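Local structure of GTN Reductase (Agrobacterium tumefaciens, 5N6G) at residues N17-A22 with P335-R340; E43-A48 with T364-L369; G86-S89 with K93-A96. The protein binds flavin mononucleotide and probably reduces activated carbon-carbon double bonds with electrons from a nicotinamide cofactor, as an ene-reductase of the Old Yellow Enzyme family. All coordinates share one frame; numbering follows the deposited sequence.

Contact 1: residues N17-A22 with P335-R340; sequences NRIVMA and PDLVRR
N17 and I19 meet V338 where the first strand of the TIM barrel, 19-21, packs against helix 337-343, which comes after the last strand, 324-327, and the short helix 329-333; the contact lies at the seam where the barrel closes. N17 brings its amide nitrogen to the isopropyl group of V338: ND2 is 3.9 Å from CG1 of V338. The amide is fixed by other bonds. Its OD1 accepts the backbone N-H of I19 at 2.9 Å, on a lone pair in the carbonyl plane, which makes an Asx turn just ahead of the strand, while ND2 donates to the T47 carbonyl. A chi1 of 62° sets CG between the backbone N and carbonyl carbon, and from there OD1 can reach forward to I19. I19 itself supplies most of the apolar surface on the strand side. Its CB, CG2 and CD1 all approach CG2 of V338, with CG2 to CG2 at 4.0 Å, and a looser touch joins CG2 of I19 to CD2 of L337 at 4.5 Å. F331 and F327 also pack on I19 and L337. At the far end of the strand segment, A22 touches the flavin. The start of the helix carries its own salt bridge, in which NE of R340 donates at 2.9 Å to OD1 of D336, in the guanidinium plane but 38° out of the carboxylate plane.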
# COMPACT_ATOMS: atom_id res chain seq x y z
N ASN A 17 18.12 1.86 7.80
CA ASN A 17 18.32 3.04 6.97
C ASN A 17 16.95 3.55 6.56
O ASN A 17 15.92 2.94 6.88
CB ASN A 17 19.21 2.74 5.75
CG ASN A 17 18.60 1.70 4.83
OD1 ASN A 17 17.54 1.92 4.24
ND2 ASN A 17 19.29 0.57 4.69
N ARG A 18 16.94 4.66 5.84
CA ARG A 18 15.70 5.33 5.51
C ARG A 18 15.32 5.16 4.04
O ARG A 18 14.56 5.96 3.50
CB ARG A 18 15.79 6.80 5.91
CG ARG A 18 15.84 6.94 7.42
CD ARG A 18 16.58 8.19 7.85
NE ARG A 18 16.71 8.25 9.32
CZ ARG A 18 15.91 8.94 10.12
NH1 ARG A 18 14.91 9.66 9.62
NH2 ARG A 18 16.12 8.92 11.43
N ILE A 19 15.80 4.10 3.41
CA ILE A 19 15.45 3.76 2.04
C ILE A 19 14.43 2.63 2.12
O ILE A 19 14.73 1.54 2.62
CB ILE A 19 16.70 3.35 1.23
CG1 ILE A 19 17.65 4.53 1.03
CG2 ILE A 19 16.33 2.83 -0.16
CD1 ILE A 19 19.12 4.13 0.82
N VAL A 20 13.20 2.90 1.69
CA VAL A 20 12.09 1.98 1.82
C VAL A 20 11.75 1.42 0.44
O VAL A 20 11.78 2.14 -0.56
CB VAL A 20 10.89 2.71 2.46
CG1 VAL A 20 9.65 1.84 2.54
CG2 VAL A 20 11.28 3.23 3.84
N MET A 21 11.45 0.13 0.39
CA MET A 21 10.90 -0.48 -0.82
C MET A 21 9.39 -0.30 -0.83
O MET A 21 8.67 -0.86 0.02
CB MET A 21 11.27 -1.96 -0.91
CG MET A 21 10.66 -2.65 -2.12
SD MET A 21 11.28 -4.33 -2.27
CE MET A 21 10.15 -5.02 -3.49
N ALA A 22 8.91 0.51 -1.76
CA ALA A 22 7.48 0.77 -1.88
C ALA A 22 6.72 -0.51 -2.27
O ALA A 22 7.30 -1.44 -2.85
CB ALA A 22 7.22 1.84 -2.92
N PRO A 335 18.02 -4.68 -7.04
CA PRO A 335 17.86 -5.37 -5.75
C PRO A 335 18.73 -4.75 -4.67
O PRO A 335 18.30 -4.62 -3.52
CB PRO A 335 18.26 -6.81 -6.09
CG PRO A 335 19.08 -6.73 -7.32
CD PRO A 335 18.53 -5.57 -8.10
N ASP A 336 19.95 -4.36 -5.03
CA ASP A 336 20.88 -3.69 -4.11
C ASP A 336 20.84 -2.18 -4.28
O ASP A 336 21.87 -1.52 -4.34
CB ASP A 336 22.29 -4.22 -4.31
CG ASP A 336 22.81 -4.04 -5.72
OD1 ASP A 336 22.03 -3.81 -6.66
OD2 ASP A 336 24.04 -4.18 -5.91
N LEU A 337 19.63 -1.63 -4.38
CA LEU A 337 19.47 -0.18 -4.51
C LEU A 337 20.19 0.56 -3.40
O LEU A 337 20.79 1.61 -3.64
CB LEU A 337 17.98 0.19 -4.51
CG LEU A 337 17.69 1.68 -4.65
CD1 LEU A 337 18.23 2.22 -5.99
CD2 LEU A 337 16.21 1.93 -4.54
N VAL A 338 20.13 0.04 -2.17
CA VAL A 338 20.74 0.74 -1.04
C VAL A 338 22.23 0.95 -1.29
O VAL A 338 22.75 2.07 -1.17
CB VAL A 338 20.49 -0.03 0.27
CG1 VAL A 338 21.32 0.54 1.41
CG2 VAL A 338 19.02 0.02 0.65
N ARG A 339 22.94 -0.12 -1.65
CA ARG A 339 24.37 -0.01 -1.92
C ARG A 339 24.65 0.91 -3.11
O ARG A 339 25.59 1.71 -3.08
CB ARG A 339 24.95 -1.39 -2.18
CG ARG A 339 26.47 -1.39 -2.43
CD ARG A 339 26.96 -2.77 -2.77
NE ARG A 339 28.31 -2.73 -3.34
CZ ARG A 339 28.84 -3.70 -4.08
NH1 ARG A 339 28.14 -4.79 -4.35
NH2 ARG A 339 30.07 -3.57 -4.55
N ARG A 340 23.85 0.80 -4.17
CA ARG A 340 24.05 1.67 -5.32
C ARG A 340 23.88 3.13 -4.94
O ARG A 340 24.68 3.99 -5.35
CB ARG A 340 23.08 1.30 -6.44
CG ARG A 340 23.43 -0.02 -7.17
CD ARG A 340 22.28 -0.44 -8.11
NE ARG A 340 22.52 -1.78 -8.67
CZ ARG A 340 23.03 -2.03 -9.87
NH1 ARG A 340 23.38 -1.04 -10.67
NH2 ARG A 340 23.18 -3.29 -10.25

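Contact 2: residues E43-A48 with T364-L369; sequences EQRATA and TDYPAL
OE1 of Q44 is gripped by two groups, NH1 of R45 and a water, while the NE2 of the same amide carries the direct bond to T364. NH1 of R45 donates to OE1 of Q44 at 2.9 Å, on a lone pair in the carbonyl plane, and the oxygen lies close to the guanidinium plane as well. On the other branch, NE2 of Q44 donates an N-H to the backbone O of T364 at 2.9 Å. That bond is nearly straight at 168°, and the acceptor sits in the plane of the Q44 amide, whereas the donor is tilted 16° from the T364 carbonyl plane. With both ends engaged, the amide's rotation is fixed and its oxygen and nitrogen can be told apart. The chain beyond CG is extended (chi2 -179°), which carries the amide across to the backbone of T364.

These residues belong to two irregular parts of the fold: 43-48 is the loop between helix 36-43 and barrel strand 50-57, built from two overlapping type I turns, E43-A46 and R45-A48, and 364-369 is part of the C-terminal tail that follows helix 337-343. The water ties them together a second time. It accepts from NH2 of R45 at 3.1 Å and has as acceptors OE1 of Q44 at 2.8 Å and the carbonyl O of Y366 at 3.0 Å, although more acceptors surround it than it has protons. R45 is anchored further by the carbonyls of Y41, F331 and I332. Apart from the water, it meets Y366 loosely, CD2 of the ring lying 4.4 Å from NH2 at the guanidinium edge; the phenol OH is hydrogen-bonded to the backbone N of N351.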
# COMPACT_ATOMS: atom_id res chain seq x y z
N GLU A 43 14.06 -11.49 -0.71
CA GLU A 43 15.35 -11.65 -0.05
C GLU A 43 16.44 -10.85 -0.77
O GLU A 43 17.37 -10.35 -0.13
CB GLU A 43 15.72 -13.14 0.03
CG GLU A 43 14.79 -13.92 1.00
CD GLU A 43 14.84 -15.44 0.81
OE1 GLU A 43 15.58 -15.93 -0.07
OE2 GLU A 43 14.12 -16.14 1.56
N GLN A 44 16.33 -10.72 -2.10
CA GLN A 44 17.30 -9.96 -2.89
C GLN A 44 17.33 -8.49 -2.50
O GLN A 44 18.35 -7.80 -2.76
CB GLN A 44 16.94 -10.06 -4.38
CG GLN A 44 17.34 -11.37 -5.02
CD GLN A 44 16.98 -11.42 -6.50
OE1 GLN A 44 16.27 -10.55 -7.01
NE2 GLN A 44 17.48 -12.42 -7.19
N ARG A 45 16.23 -8.00 -1.93
CA ARG A 45 16.01 -6.59 -1.62
C ARG A 45 16.02 -6.29 -0.11
O ARG A 45 15.68 -5.18 0.30
CB ARG A 45 14.71 -6.14 -2.27
CG ARG A 45 14.84 -6.16 -3.78
CD ARG A 45 13.50 -6.27 -4.54
NE ARG A 45 13.82 -6.18 -5.96
CZ ARG A 45 14.34 -7.15 -6.69
NH1 ARG A 45 14.57 -8.35 -6.14
NH2 ARG A 45 14.66 -6.93 -7.96
N ALA A 46 16.48 -7.23 0.70
CA ALA A 46 16.37 -7.13 2.15
C ALA A 46 17.35 -6.14 2.77
O ALA A 46 17.30 -5.96 3.99
CB ALA A 46 16.58 -8.51 2.78
N THR A 47 18.25 -5.53 1.99
CA THR A 47 19.04 -4.43 2.53
C THR A 47 18.25 -3.12 2.62
O THR A 47 18.74 -2.18 3.25
CB THR A 47 20.33 -4.21 1.72
OG1 THR A 47 20.03 -4.00 0.34
CG2 THR A 47 21.26 -5.39 1.88
N ALA A 48 17.05 -3.07 2.05
CA ALA A 48 16.16 -1.94 2.29
C ALA A 48 15.98 -1.74 3.78
O ALA A 48 15.90 -2.72 4.53
CB ALA A 48 14.81 -2.17 1.61
N THR A 364 13.42 -11.57 -10.69
CA THR A 364 14.57 -11.96 -9.87
C THR A 364 15.89 -11.92 -10.64
O THR A 364 16.94 -12.27 -10.08
CB THR A 364 14.36 -13.35 -9.30
OG1 THR A 364 13.96 -14.22 -10.37
CG2 THR A 364 13.30 -13.37 -8.22
N ASP A 365 15.88 -11.52 -11.91
CA ASP A 365 17.09 -11.57 -12.72
C ASP A 365 17.69 -10.21 -13.00
O ASP A 365 18.56 -10.09 -13.86
CB ASP A 365 16.83 -12.31 -14.03
CG ASP A 365 15.90 -11.55 -14.96
OD1 ASP A 365 15.22 -10.62 -14.49
OD2 ASP A 365 15.88 -11.88 -16.16
N TYR A 366 17.23 -9.15 -12.32
CA TYR A 366 17.98 -7.91 -12.40
C TYR A 366 19.26 -8.04 -11.59
O TYR A 366 19.22 -8.48 -10.43
CB TYR A 366 17.18 -6.76 -11.85
CG TYR A 366 16.02 -6.27 -12.66
CD1 TYR A 366 16.20 -5.30 -13.64
CD2 TYR A 366 14.71 -6.68 -12.37
CE1 TYR A 366 15.12 -4.79 -14.35
CE2 TYR A 366 13.63 -6.16 -13.07
CZ TYR A 366 13.84 -5.22 -14.07
OH TYR A 366 12.77 -4.67 -14.79
N PRO A 367 20.40 -7.64 -12.13
CA PRO A 367 21.68 -7.90 -11.46
C PRO A 367 21.98 -6.92 -10.34
O PRO A 367 21.62 -5.74 -10.39
CB PRO A 367 22.70 -7.77 -12.59
CG PRO A 367 22.09 -6.79 -13.51
CD PRO A 367 20.61 -7.08 -13.47
N ALA A 368 22.65 -7.45 -9.32
CA ALA A 368 23.30 -6.62 -8.32
C ALA A 368 24.68 -6.21 -8.81
O ALA A 368 25.21 -6.72 -9.80
CB ALA A 368 23.39 -7.37 -6.99
N LEU A 369 25.28 -5.26 -8.10
CA LEU A 369 26.64 -4.86 -8.39
C LEU A 369 27.61 -6.01 -8.11
O LEU A 369 27.34 -6.91 -7.31
CB LEU A 369 27.04 -3.65 -7.54
CG LEU A 369 26.33 -2.32 -7.75
CD1 LEU A 369 26.70 -1.37 -6.62
CD2 LEU A 369 26.68 -1.70 -9.10
O HOH W 1 16.50 -8.98 -9.29

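Contact 3: residues G86-S89 with K93-A96; sequences GVHS and KIVA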
# COMPACT_ATOMS: atom_id res chain seq x y z
N GLY A 86 13.32 -15.13 5.61
CA GLY A 86 14.47 -14.86 4.76
C GLY A 86 14.91 -13.41 4.83
O GLY A 86 16.11 -13.12 4.90
N VAL A 87 13.95 -12.49 4.82
CA VAL A 87 14.28 -11.07 4.94
C VAL A 87 14.94 -10.81 6.28
O VAL A 87 15.95 -10.09 6.37
CB VAL A 87 13.01 -10.23 4.75
CG1 VAL A 87 13.25 -8.76 5.17
CG2 VAL A 87 12.49 -10.34 3.31
N HIS A 88 14.40 -11.41 7.35
CA HIS A 88 14.98 -11.17 8.67
C HIS A 88 16.38 -11.75 8.78
O HIS A 88 17.27 -11.11 9.37
CB HIS A 88 14.06 -11.74 9.75
CG HIS A 88 12.81 -10.95 9.94
ND1 HIS A 88 11.61 -11.54 10.30
CD2 HIS A 88 12.56 -9.63 9.81
CE1 HIS A 88 10.68 -10.60 10.38
NE2 HIS A 88 11.23 -9.44 10.08
N SER A 89 16.62 -12.94 8.21
CA SER A 89 17.95 -13.53 8.25
C SER A 89 18.98 -12.65 7.56
O SER A 89 20.16 -12.68 7.92
CB SER A 89 17.92 -14.92 7.61
OG SER A 89 17.17 -15.80 8.41
N LYS A 93 13.71 -5.72 7.49
CA LYS A 93 12.42 -5.55 8.14
C LYS A 93 11.36 -5.46 7.06
O LYS A 93 11.61 -4.95 5.97
CB LYS A 93 12.39 -4.27 9.00
CG LYS A 93 13.40 -4.28 10.15
CD LYS A 93 13.00 -5.27 11.23
CE LYS A 93 14.17 -5.59 12.17
NZ LYS A 93 14.65 -4.36 12.83
N ILE A 94 10.17 -5.98 7.35
CA ILE A 94 9.14 -6.08 6.32
C ILE A 94 7.76 -5.96 6.95
O ILE A 94 7.49 -6.56 7.99
CB ILE A 94 9.30 -7.39 5.53
CG1 ILE A 94 8.32 -7.48 4.37
CG2 ILE A 94 9.23 -8.62 6.44
CD1 ILE A 94 8.68 -8.60 3.40
N VAL A 95 6.91 -5.15 6.31
CA VAL A 95 5.52 -4.99 6.71
C VAL A 95 4.63 -5.41 5.54
O VAL A 95 4.96 -5.21 4.37
CB VAL A 95 5.19 -3.55 7.15
CG1 VAL A 95 5.98 -3.20 8.42
CG2 VAL A 95 5.49 -2.56 6.04
N ALA A 96 3.48 -5.98 5.88
CA ALA A 96 2.52 -6.42 4.88
C ALA A 96 1.56 -5.29 4.54
O ALA A 96 0.97 -4.69 5.45
CB ALA A 96 1.72 -7.61 5.41
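V87 and I94 form the apolar part of this contact. Their side chains cross at about a right angle, with CG2 of V87 4.2 Å from CD1 of I94 and CG1 of V87 equally far from CB of I94. In V87, CG1 stands anti to the backbone N (chi1 168°), and this branch also reaches the backbone at the start of the strand, 3.9 Å from N of K93. Both valine methyls thus touch I94, CG2 at its far end and CG1 at its base, and CG1 meets the K93 backbone as well.

The second kind of contact is made by the imidazole of H88. Its CB does not aim directly at the strand, but the ring reaches over to it: CD2 comes edge-on to CA of K93 at 4.4 Å, and NE2 lies 4.2 Å from CG2 of I94, which it meets obliquely.

Among the polar bonds, D173 bridges the two segments: its OD2 accepts from both NE2 of H88 and the backbone N of I94, so a single carboxylate oxygen links the end of the helix to the beginning of the strand. K93, whose CB points away from the helix, sends its amine elsewhere, to the carbonyl of A14.

In the fold, these segments are the close of helix 74-89 and the start of strand 94-99, joined by a short loop within the beta-alpha-beta unit that begins with strand 50-57. I94 also packs on I83 and T84 of that helix, on I51 and T53 of the preceding strand, and on F172, while backbone bonds place K93 and V95 beside I51.

Contact 1 is the buried one; contacts 2 and 3 are partly buried, and contact 2 has its centre farthest from that of the chain, about 21 Å. Contacts 1 and 3 each set a barrel strand against a helix, largely through apolar side chains, joined by the N17 amide and the H88 imidazole respectively, and their strands, 19-21 and 94-99, flank strand 50-57 in the same sheet. Contact 2 joins a loop to the C-terminal tail, and its chemistry is accordingly polar and water-mediated. It also touches both others: L369 N lies 2.7 Å from D336 OD2 of contact 1, probably hydrogen-bonded, while E43 and A46 pack against G86 and V87 of contact 3.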